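Local coordinates for protein alpha-1,2-mannosidase (PDB 2WW2) that hydrolyses alpha-mannosidic linkages, probably alpha-1,2, as a calcium-dependent, inverting family 92 glycoside hydrolase of a human gut symbiont, at residues Gly78-Ile82 with Val145-Tyr150; Val192-Tyr198 with Tyr214-Lys220; Met543-Asp548 with Leu593-Gln599. Residue numbers count along the deposited sequence, not the author numbering.

Large enzymes combine local contacts of different kinds, here sheet pairing and helix-loop packing. Interactions 1 and 2 belong to one antiparallel sheet of the N-terminal domain. Their centres lie 11 Å apart, and strands 143-148 and 216-221 are neighbours, paired through Val-147 N and Ala-217 O at 2.8 Å. A side-chain bond, Asp-148 OD2 to Tyr-214 OH at 2.7 Å, links the two contacts as well. Interaction 3 sits in the helical catalytic domain, on the opposite side of the chain's centre, its nearest atoms about 40 Å from interaction 1 and about 49 Å from interaction 2. None supplies a ligand to the sodium sites (Ser-19, Tyr-622, Gly-624, Asp-627; His-102, Glu-105).

Interaction 1 of 3, residues Gly78-Ile82 with Val145-Tyr150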
loop_
_atom_site.group_PDB
_atom_site.type_symbol
_atom_site.label_atom_id
_atom_site.label_comp_id
_atom_site.label_asym_id
_atom_site.label_seq_id
_atom_site.Cartn_x
_atom_site.Cartn_y
_atom_site.Cartn_z
ATOM N N GLY A 78 -9.883 40.901 -9.229
ATOM C CA GLY A 78 -10.234 41.761 -10.368
ATOM C C GLY A 78 -11.152 41.027 -11.317
ATOM O O GLY A 78 -10.936 41.065 -12.517
ATOM N N THR A 79 -12.170 40.359 -10.778
ATOM C CA THR A 79 -13.021 39.464 -11.581
ATOM C C THR A 79 -14.475 39.941 -11.621
ATOM O O THR A 79 -15.003 40.450 -10.622
ATOM C CB THR A 79 -12.916 37.971 -11.077
ATOM O OG1 THR A 79 -13.668 37.100 -11.927
ATOM C CG2 THR A 79 -13.404 37.805 -9.633
ATOM N N PHE A 80 -15.106 39.803 -12.793
ATOM C CA PHE A 80 -16.532 40.054 -12.946
ATOM C C PHE A 80 -17.051 39.032 -13.949
ATOM O O PHE A 80 -16.245 38.297 -14.549
ATOM C CB PHE A 80 -16.812 41.511 -13.378
ATOM C CG PHE A 80 -16.429 41.836 -14.794
ATOM C CD1 PHE A 80 -17.365 41.744 -15.817
ATOM C CD2 PHE A 80 -15.150 42.292 -15.106
ATOM C CE1 PHE A 80 -17.026 42.057 -17.135
ATOM C CE2 PHE A 80 -14.815 42.608 -16.438
ATOM C CZ PHE A 80 -15.750 42.479 -17.444
ATOM N N SER A 81 -18.367 38.907 -14.104
ATOM C CA SER A 81 -18.864 37.928 -15.082
ATOM C C SER A 81 -19.988 38.508 -15.909
ATOM O O SER A 81 -20.628 39.487 -15.523
ATOM C CB SER A 81 -19.341 36.621 -14.424
ATOM O OG SER A 81 -20.531 36.828 -13.673
ATOM N N ILE A 82 -20.240 37.862 -17.037
ATOM C CA ILE A 82 -21.318 38.239 -17.923
ATOM C C ILE A 82 -22.087 36.937 -18.187
ATOM O O ILE A 82 -21.471 35.902 -18.398
ATOM C CB ILE A 82 -20.738 38.763 -19.256
ATOM C CG1 ILE A 82 -20.106 40.148 -19.070
ATOM C CG2 ILE A 82 -21.803 38.807 -20.335
ATOM C CD1 ILE A 82 -19.214 40.559 -20.246
ATOM N N VAL A 145 -29.054 39.875 -20.448
ATOM C CA VAL A 145 -27.683 39.636 -20.050
ATOM C C VAL A 145 -27.561 40.163 -18.628
ATOM O O VAL A 145 -28.019 41.275 -18.339
ATOM C CB VAL A 145 -26.697 40.383 -20.979
ATOM C CG1 VAL A 145 -25.254 40.276 -20.441
ATOM C CG2 VAL A 145 -26.831 39.871 -22.432
ATOM N N VAL A 146 -26.954 39.370 -17.744
ATOM C CA VAL A 146 -26.664 39.810 -16.391
ATOM C C VAL A 146 -25.169 40.049 -16.270
ATOM O O VAL A 146 -24.357 39.208 -16.699
ATOM C CB VAL A 146 -27.078 38.772 -15.333
ATOM C CG1 VAL A 146 -26.540 39.164 -13.933
ATOM C CG2 VAL A 146 -28.602 38.608 -15.318
ATOM N N VAL A 147 -24.824 41.182 -15.662
ATOM C CA VAL A 147 -23.453 41.509 -15.354
ATOM C C VAL A 147 -23.297 41.400 -13.831
ATOM O O VAL A 147 -24.096 41.946 -13.072
ATOM C CB VAL A 147 -23.086 42.920 -15.828
ATOM C CG1 VAL A 147 -21.693 43.281 -15.397
ATOM C CG2 VAL A 147 -23.203 43.035 -17.377
ATOM N N ASP A 148 -22.285 40.661 -13.398
ATOM C CA ASP A 148 -22.095 40.352 -11.987
ATOM C C ASP A 148 -20.725 40.909 -11.642
ATOM O O ASP A 148 -19.711 40.461 -12.179
ATOM C CB ASP A 148 -22.190 38.828 -11.792
ATOM C CG ASP A 148 -21.952 38.387 -10.349
ATOM O OD1 ASP A 148 -21.133 39.019 -9.646
ATOM O OD2 ASP A 148 -22.592 37.396 -9.924
ATOM N N ALA A 149 -20.695 41.928 -10.774
ATOM C CA ALA A 149 -19.445 42.607 -10.458
ATOM C C ALA A 149 -18.802 42.057 -9.184
ATOM O O ALA A 149 -17.854 42.646 -8.652
ATOM C CB ALA A 149 -19.667 44.157 -10.364
ATOM N N TYR A 150 -19.328 40.926 -8.720
ATOM C CA TYR A 150 -18.783 40.146 -7.598
ATOM C C TYR A 150 -18.999 40.867 -6.267
ATOM O O TYR A 150 -19.577 41.959 -6.231
ATOM C CB TYR A 150 -17.293 39.876 -7.807
ATOM C CG TYR A 150 -16.913 38.411 -7.831
ATOM C CD1 TYR A 150 -16.196 37.839 -6.783
ATOM C CD2 TYR A 150 -17.258 37.601 -8.905
ATOM C CE1 TYR A 150 -15.817 36.496 -6.813
ATOM C CE2 TYR A 150 -16.896 36.243 -8.940
ATOM C CZ TYR A 150 -16.161 35.714 -7.888
ATOM O OH TYR A 150 -15.750 34.400 -7.900
HETATM O O HOH W 1 -23.137 37.119 -14.653
#
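Thr-79 lays its methyl group on the ring of Tyr-150, with CG2 3.7 Å from the ring centroid and almost exactly on its normal, a CH-pi contact that closes one end of an antiparallel strand pair. Beyond it the backbones lock together: Ser-81 N donates to Asp-148 O at 2.8 Å, and Asp-148 N returns a bond to Ser-81 O at 2.9 Å. Ile-82 faces Val-147 as the next, non-hydrogen-bonded pair, and Ile-82 CG2 also meets Val-145 CG1 at 3.8 Å. A water links Ser-81 OG to Val-146 O. Asp-148 OD1 accepts from Tyr-150 N at 2.8 Å, an Asx turn; Asp-148 OD2 forms a salt bridge with Arg-96 and hydrogen bonds with Asn-48 and Tyr-214. The pairing places strand 80-86 between strands 60-67 and 143-148, while Phe-80, Ile-82, Val-145 and Val-147 pack on side chains of strand 182-188, with strand 229-236 also touching the first three, as in a beta-sandwich core.

Interaction 2 of 3, residues Val192-Tyr198 with Tyr214-Lys220; sequences VIEYGTY and YTCAYLK
Strands 194-198 and 216-220 run antiparallel, axes 4.6 Å apart at closest, with 165° between their N-to-C directions; strand 194-198 lies between 203-205 and 216-221 in the N-terminal domain's antiparallel sheet. Glu-194, Tyr-198, Cys-216, Tyr-218 and Lys-220 share one face, Tyr-195, Thr-197, Ala-217 and Leu-219 the other. Tyr-214 (chi1 t) has CE2 3.8 Å from CE2 of Tyr-198 (chi1 t), ring planes perpendicular, and gives its hydroxyl to Asp-148. Cys-216 pairs with Tyr-198: Cys-216 N to Tyr-198 O 3.0 Å, Tyr-198 N to Cys-216 O 2.9 Å. Ala-217 opposes Thr-197, CA-CA 4.2 Å. Tyr-218 N donates to Gly-196 O at 2.9 Å, Gly-196 N to Tyr-218 O at 3.1 Å; with chi1 83° the Tyr-218 ring lies over Gly-196 N, where a beta carbon would clash. Leu-219 faces Tyr-195, its CD2 3.6 Å from Val-192 CG2. Lys-220 meets a classic beta bulge: Ile-193 (phi/psi -78/-44) N to Lys-220 O is 2.9 Å, Lys-220 N to Glu-194 O 2.8 Å. One water joins Glu-194 OE2 to Lys-220 NZ (chi1-chi3 t), another OE1 to Tyr-218 OH, which also bonds His-205: carboxylate and ammonium meet through water, while backbone bonds hold the register.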
loop_
_atom_site.group_PDB
_atom_site.type_symbol
_atom_site.label_atom_id
_atom_site.label_comp_id
_atom_site.label_asym_id
_atom_site.label_seq_id
_atom_site.Cartn_x
_atom_site.Cartn_y
_atom_site.Cartn_z
ATOM N N VAL A 192 -31.072 48.510 -25.537
ATOM C CA VAL A 192 -31.400 48.018 -24.218
ATOM C C VAL A 192 -32.828 48.448 -23.895
ATOM O O VAL A 192 -33.078 49.615 -23.625
ATOM C CB VAL A 192 -30.429 48.601 -23.177
ATOM C CG1 VAL A 192 -30.827 48.176 -21.760
ATOM C CG2 VAL A 192 -28.990 48.176 -23.494
ATOM N N ILE A 193 -33.759 47.505 -23.927
ATOM C CA ILE A 193 -35.183 47.803 -23.766
ATOM C C ILE A 193 -35.569 48.031 -22.310
ATOM O O ILE A 193 -36.329 48.958 -22.010
ATOM C CB ILE A 193 -36.045 46.661 -24.326
ATOM C CG1 ILE A 193 -35.611 46.345 -25.756
ATOM C CG2 ILE A 193 -37.532 47.025 -24.280
ATOM C CD1 ILE A 193 -35.524 47.551 -26.659
ATOM N N GLU A 194 -35.069 47.174 -21.415
ATOM C CA GLU A 194 -35.284 47.341 -19.970
ATOM C C GLU A 194 -33.968 47.028 -19.243
ATOM O O GLU A 194 -33.067 46.420 -19.818
ATOM C CB GLU A 194 -36.434 46.447 -19.460
ATOM C CG GLU A 194 -37.771 46.754 -20.154
ATOM C CD GLU A 194 -38.887 45.765 -19.824
ATOM O OE1 GLU A 194 -38.842 45.132 -18.753
ATOM O OE2 GLU A 194 -39.816 45.620 -20.648
ATOM N N TYR A 195 -33.843 47.469 -17.994
ATOM C CA TYR A 195 -32.577 47.343 -17.288
ATOM C C TYR A 195 -32.845 47.554 -15.805
ATOM O O TYR A 195 -33.909 48.046 -15.408
ATOM C CB TYR A 195 -31.586 48.395 -17.798
ATOM C CG TYR A 195 -32.298 49.718 -18.044
ATOM C CD1 TYR A 195 -32.459 50.638 -17.021
ATOM C CD2 TYR A 195 -32.863 50.002 -19.289
ATOM C CE1 TYR A 195 -33.146 51.834 -17.236
ATOM C CE2 TYR A 195 -33.556 51.184 -19.517
ATOM C CZ TYR A 195 -33.689 52.097 -18.486
ATOM O OH TYR A 195 -34.377 53.273 -18.698
ATOM N N GLY A 196 -31.890 47.163 -14.978
ATOM C CA GLY A 196 -32.030 47.357 -13.542
ATOM C C GLY A 196 -30.783 46.917 -12.807
ATOM O O GLY A 196 -29.857 46.341 -13.395
ATOM N N THR A 197 -30.750 47.183 -11.508
ATOM C CA THR A 197 -29.590 46.829 -10.722
ATOM C C THR A 197 -30.010 45.958 -9.561
ATOM O O THR A 197 -31.191 45.861 -9.240
ATOM C CB THR A 197 -28.861 48.078 -10.195
ATOM O OG1 THR A 197 -29.807 48.941 -9.549
ATOM C CG2 THR A 197 -28.200 48.830 -11.340
ATOM N N TYR A 198 -29.029 45.341 -8.917
ATOM C CA TYR A 198 -29.269 44.455 -7.791
ATOM C C TYR A 198 -28.122 44.707 -6.839
ATOM O O TYR A 198 -26.968 44.791 -7.266
ATOM C CB TYR A 198 -29.264 42.999 -8.288
ATOM C CG TYR A 198 -29.248 41.908 -7.230
ATOM C CD1 TYR A 198 -30.415 41.529 -6.565
ATOM C CD2 TYR A 198 -28.076 41.206 -6.949
ATOM C CE1 TYR A 198 -30.401 40.515 -5.619
ATOM C CE2 TYR A 198 -28.049 40.192 -6.011
ATOM C CZ TYR A 198 -29.211 39.851 -5.350
ATOM O OH TYR A 198 -29.176 38.852 -4.417
ATOM N N TYR A 214 -22.032 43.448 -2.866
ATOM C CA TYR A 214 -22.257 42.598 -4.039
ATOM C C TYR A 214 -23.210 43.356 -4.959
ATOM O O TYR A 214 -24.275 43.792 -4.512
ATOM C CB TYR A 214 -22.899 41.275 -3.595
ATOM C CG TYR A 214 -23.200 40.277 -4.711
ATOM C CD1 TYR A 214 -22.343 40.123 -5.804
ATOM C CD2 TYR A 214 -24.327 39.465 -4.648
ATOM C CE1 TYR A 214 -22.637 39.187 -6.830
ATOM C CE2 TYR A 214 -24.614 38.544 -5.637
ATOM C CZ TYR A 214 -23.765 38.399 -6.723
ATOM O OH TYR A 214 -24.094 37.470 -7.701
ATOM N N THR A 215 -22.850 43.513 -6.235
ATOM C CA THR A 215 -23.737 44.171 -7.196
ATOM C C THR A 215 -23.836 43.388 -8.499
ATOM O O THR A 215 -22.859 42.768 -8.932
ATOM C CB THR A 215 -23.270 45.606 -7.556
ATOM O OG1 THR A 215 -21.966 45.584 -8.163
ATOM C CG2 THR A 215 -23.226 46.503 -6.313
ATOM N N CYS A 216 -25.022 43.438 -9.106
ATOM C CA CYS A 216 -25.268 42.925 -10.444
ATOM C C CYS A 216 -26.157 43.915 -11.196
ATOM O O CYS A 216 -26.770 44.824 -10.602
ATOM C CB CYS A 216 -25.966 41.552 -10.384
ATOM S SG CYS A 216 -25.046 40.244 -9.465
ATOM N N ALA A 217 -26.234 43.748 -12.508
ATOM C CA ALA A 217 -27.121 44.585 -13.313
ATOM C C ALA A 217 -27.673 43.693 -14.383
ATOM O O ALA A 217 -27.016 42.716 -14.782
ATOM C CB ALA A 217 -26.361 45.734 -13.943
ATOM N N TYR A 218 -28.874 44.003 -14.840
ATOM C CA TYR A 218 -29.419 43.273 -15.980
ATOM C C TYR A 218 -29.796 44.227 -17.089
ATOM O O TYR A 218 -30.126 45.385 -16.849
ATOM C CB TYR A 218 -30.622 42.401 -15.580
ATOM C CG TYR A 218 -31.942 43.140 -15.513
ATOM C CD1 TYR A 218 -32.704 43.347 -16.672
ATOM C CD2 TYR A 218 -32.428 43.630 -14.305
ATOM C CE1 TYR A 218 -33.912 44.010 -16.618
ATOM C CE2 TYR A 218 -33.639 44.310 -14.252
ATOM C CZ TYR A 218 -34.372 44.483 -15.415
ATOM O OH TYR A 218 -35.570 45.148 -15.374
ATOM N N LEU A 219 -29.737 43.707 -18.308
ATOM C CA LEU A 219 -30.156 44.394 -19.500
ATOM C C LEU A 219 -31.067 43.430 -20.229
ATOM O O LEU A 219 -30.774 42.236 -20.283
ATOM C CB LEU A 219 -28.941 44.687 -20.379
ATOM C CG LEU A 219 -27.938 45.617 -19.696
ATOM C CD1 LEU A 219 -26.816 44.795 -19.062
ATOM C CD2 LEU A 219 -27.395 46.589 -20.704
ATOM N N LYS A 220 -32.184 43.942 -20.748
ATOM C CA LYS A 220 -33.124 43.133 -21.509
ATOM C C LYS A 220 -33.130 43.601 -22.965
ATOM O O LYS A 220 -33.110 44.810 -23.228
ATOM C CB LYS A 220 -34.524 43.272 -20.900
ATOM C CG LYS A 220 -35.582 42.355 -21.498
ATOM C CD LYS A 220 -36.909 42.590 -20.758
ATOM C CE LYS A 220 -37.872 41.428 -20.913
ATOM N NZ LYS A 220 -38.364 41.312 -22.313
HETATM O O HOH W 2 -37.371 43.679 -17.034
HETATM O O HOH W 3 -39.685 43.968 -22.771
HETATM O O HOH W 4 -36.832 47.587 -15.853
#

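Interaction 3 of 3, residues Met543-Asp548 with Leu593-Gln599; sequences MIARLD and LYDYIGQ
Ile-544, Tyr-594 and Leu-547 bury the most surface where one face of helix 540-551 meets the loop leading into helix 600-613. Segment 543-548 is regular alpha helix, with Leu-547 N bonded to Met-543 O and Asp-548 N to Ile-544 O. Segment 593-599 leaves a 3-10 segment that runs through 594-595 and folds back so that Gln-599 N donates to Tyr-594 O at 3.1 Å; Gly-598, phi/psi 97/10, permits the reversal. The closest CA atoms, of Ile-544 and Tyr-594, are 6.8 Å apart.

Ile-544 (chi1 m, chi2 t) sets CG1 3.5 Å from Ile-597 CD1 and CG2 3.2 Å from Gln-599 OE1, an oxygen that accepts from Lys-602. Leu-547, also m and t, points toward the loop: its CD1 stands over one face of the Tyr-594 ring, 3.8 Å from the centroid, as a CH-pi contact, and lies 3.9 Å from Leu-593 CB. Tyr-594 (chi1 -64°, chi2 -79°) reaches past Leu-547 to donate from OH to Asp-548 OD1 at 2.7 Å, while Asp-548 OD2 forms a salt bridge with Lys-602. Met-543 SD completes the apolar patch, 3.7 Å from Ile-597 CD1.

The i, i+1, i+4, i+5 stripe of Met-543, Ile-544, Leu-547 and Asp-548 thus faces the loop before helix 600-613, consistent with the (alpha/alpha)6 barrel of six-hairpin glycosidases.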
loop_
_atom_site.group_PDB
_atom_site.type_symbol
_atom_site.label_atom_id
_atom_site.label_comp_id
_atom_site.label_asym_id
_atom_site.label_seq_id
_atom_site.Cartn_x
_atom_site.Cartn_y
_atom_site.Cartn_z
ATOM N N MET A 543 23.807 5.337 -6.401
ATOM C CA MET A 543 22.837 6.315 -6.864
ATOM C C MET A 543 21.968 5.755 -7.983
ATOM O O MET A 543 20.758 5.952 -7.994
ATOM C CB MET A 543 23.494 7.630 -7.307
ATOM C CG MET A 543 22.434 8.631 -7.763
ATOM S SD MET A 543 23.055 10.166 -8.440
ATOM C CE MET A 543 23.199 11.158 -6.989
ATOM N N ILE A 544 22.590 5.056 -8.923
ATOM C CA ILE A 544 21.863 4.402 -9.995
ATOM C C ILE A 544 20.836 3.407 -9.431
ATOM O O ILE A 544 19.708 3.300 -9.928
ATOM C CB ILE A 544 22.827 3.662 -10.939
ATOM C CG1 ILE A 544 23.641 4.666 -11.759
ATOM C CG2 ILE A 544 22.057 2.677 -11.817
ATOM C CD1 ILE A 544 24.908 4.072 -12.378
ATOM N N ALA A 545 21.228 2.696 -8.383
ATOM C CA ALA A 545 20.355 1.703 -7.762
ATOM C C ALA A 545 19.150 2.369 -7.122
ATOM O O ALA A 545 18.041 1.861 -7.189
ATOM C CB ALA A 545 21.124 0.903 -6.721
ATOM N N ARG A 546 19.367 3.521 -6.512
ATOM C CA ARG A 546 18.281 4.232 -5.871
ATOM C C ARG A 546 17.319 4.860 -6.866
ATOM O O ARG A 546 16.113 4.924 -6.614
ATOM C CB ARG A 546 18.837 5.240 -4.885
ATOM C CG ARG A 546 19.599 4.522 -3.797
ATOM C CD ARG A 546 20.190 5.470 -2.797
ATOM N NE ARG A 546 19.174 6.279 -2.130
ATOM C CZ ARG A 546 19.417 6.979 -1.028
ATOM N NH1 ARG A 546 20.628 6.944 -0.482
ATOM N NH2 ARG A 546 18.458 7.707 -0.471
ATOM N N LEU A 547 17.846 5.297 -8.008
ATOM C CA LEU A 547 16.998 5.786 -9.082
ATOM C C LEU A 547 16.181 4.619 -9.608
ATOM O O LEU A 547 14.967 4.738 -9.835
ATOM C CB LEU A 547 17.834 6.376 -10.215
ATOM C CG LEU A 547 18.425 7.760 -9.968
ATOM C CD1 LEU A 547 19.390 8.077 -11.100
ATOM C CD2 LEU A 547 17.316 8.809 -9.887
ATOM N N ASP A 548 16.852 3.489 -9.796
ATOM C CA ASP A 548 16.182 2.285 -10.255
ATOM C C ASP A 548 15.054 1.888 -9.290
ATOM O O ASP A 548 14.004 1.424 -9.728
ATOM C CB ASP A 548 17.171 1.130 -10.429
ATOM C CG ASP A 548 18.075 1.294 -11.648
ATOM O OD1 ASP A 548 17.825 2.184 -12.496
ATOM O OD2 ASP A 548 19.033 0.508 -11.762
ATOM N N LEU A 593 18.838 12.143 -14.172
ATOM C CA LEU A 593 20.087 12.030 -13.393
ATOM C C LEU A 593 20.989 10.900 -13.903
ATOM O O LEU A 593 22.195 10.928 -13.694
ATOM C CB LEU A 593 19.800 11.891 -11.892
ATOM C CG LEU A 593 19.272 13.162 -11.209
ATOM C CD1 LEU A 593 18.817 12.882 -9.757
ATOM C CD2 LEU A 593 20.327 14.235 -11.218
ATOM N N TYR A 594 20.421 9.906 -14.576
ATOM C CA TYR A 594 21.264 8.860 -15.158
ATOM C C TYR A 594 22.288 9.435 -16.143
ATOM O O TYR A 594 23.316 8.812 -16.365
ATOM C CB TYR A 594 20.453 7.806 -15.872
ATOM C CG TYR A 594 19.498 6.984 -15.014
ATOM C CD1 TYR A 594 19.958 5.920 -14.237
ATOM C CD2 TYR A 594 18.132 7.222 -15.052
ATOM C CE1 TYR A 594 19.077 5.133 -13.500
ATOM C CE2 TYR A 594 17.234 6.450 -14.303
ATOM C CZ TYR A 594 17.713 5.413 -13.534
ATOM O OH TYR A 594 16.824 4.644 -12.811
ATOM N N ASP A 595 21.995 10.601 -16.723
ATOM C CA ASP A 595 22.906 11.288 -17.668
ATOM C C ASP A 595 24.203 11.730 -17.011
ATOM O O ASP A 595 25.197 11.987 -17.701
ATOM C CB ASP A 595 22.264 12.558 -18.238
ATOM C CG ASP A 595 21.299 12.299 -19.400
ATOM O OD1 ASP A 595 21.275 11.192 -19.968
ATOM O OD2 ASP A 595 20.571 13.253 -19.777
ATOM N N TYR A 596 24.179 11.863 -15.685
ATOM C CA TYR A 596 25.299 12.414 -14.915
ATOM C C TYR A 596 26.197 11.328 -14.326
ATOM O O TYR A 596 27.293 11.609 -13.821
ATOM C CB TYR A 596 24.767 13.304 -13.767
ATOM C CG TYR A 596 24.033 14.539 -14.251
ATOM C CD1 TYR A 596 24.598 15.810 -14.109
ATOM C CD2 TYR A 596 22.788 14.432 -14.861
ATOM C CE1 TYR A 596 23.937 16.946 -14.568
ATOM C CE2 TYR A 596 22.117 15.558 -15.330
ATOM C CZ TYR A 596 22.701 16.813 -15.179
ATOM O OH TYR A 596 22.035 17.915 -15.659
ATOM N N ILE A 597 25.721 10.087 -14.364
ATOM C CA ILE A 597 26.400 9.014 -13.667
ATOM C C ILE A 597 26.585 7.791 -14.559
ATOM O O ILE A 597 26.743 6.684 -14.059
ATOM C CB ILE A 597 25.647 8.638 -12.360
ATOM C CG1 ILE A 597 24.244 8.125 -12.667
ATOM C CG2 ILE A 597 25.520 9.848 -11.474
ATOM C CD1 ILE A 597 23.338 8.098 -11.456
ATOM N N GLY A 598 26.509 7.991 -15.874
ATOM C CA GLY A 598 27.016 7.006 -16.827
ATOM C C GLY A 598 26.057 6.018 -17.448
ATOM O O GLY A 598 26.489 5.083 -18.121
ATOM N N GLN A 599 24.756 6.201 -17.254
ATOM C CA GLN A 599 23.818 5.274 -17.880
ATOM C C GLN A 599 22.656 5.998 -18.555
ATOM O O GLN A 599 21.502 5.837 -18.143
ATOM C CB GLN A 599 23.305 4.261 -16.854
ATOM C CG GLN A 599 24.425 3.469 -16.148
ATOM C CD GLN A 599 23.885 2.300 -15.345
ATOM O OE1 GLN A 599 22.725 2.303 -14.924
ATOM N NE2 GLN A 599 24.729 1.297 -15.116
#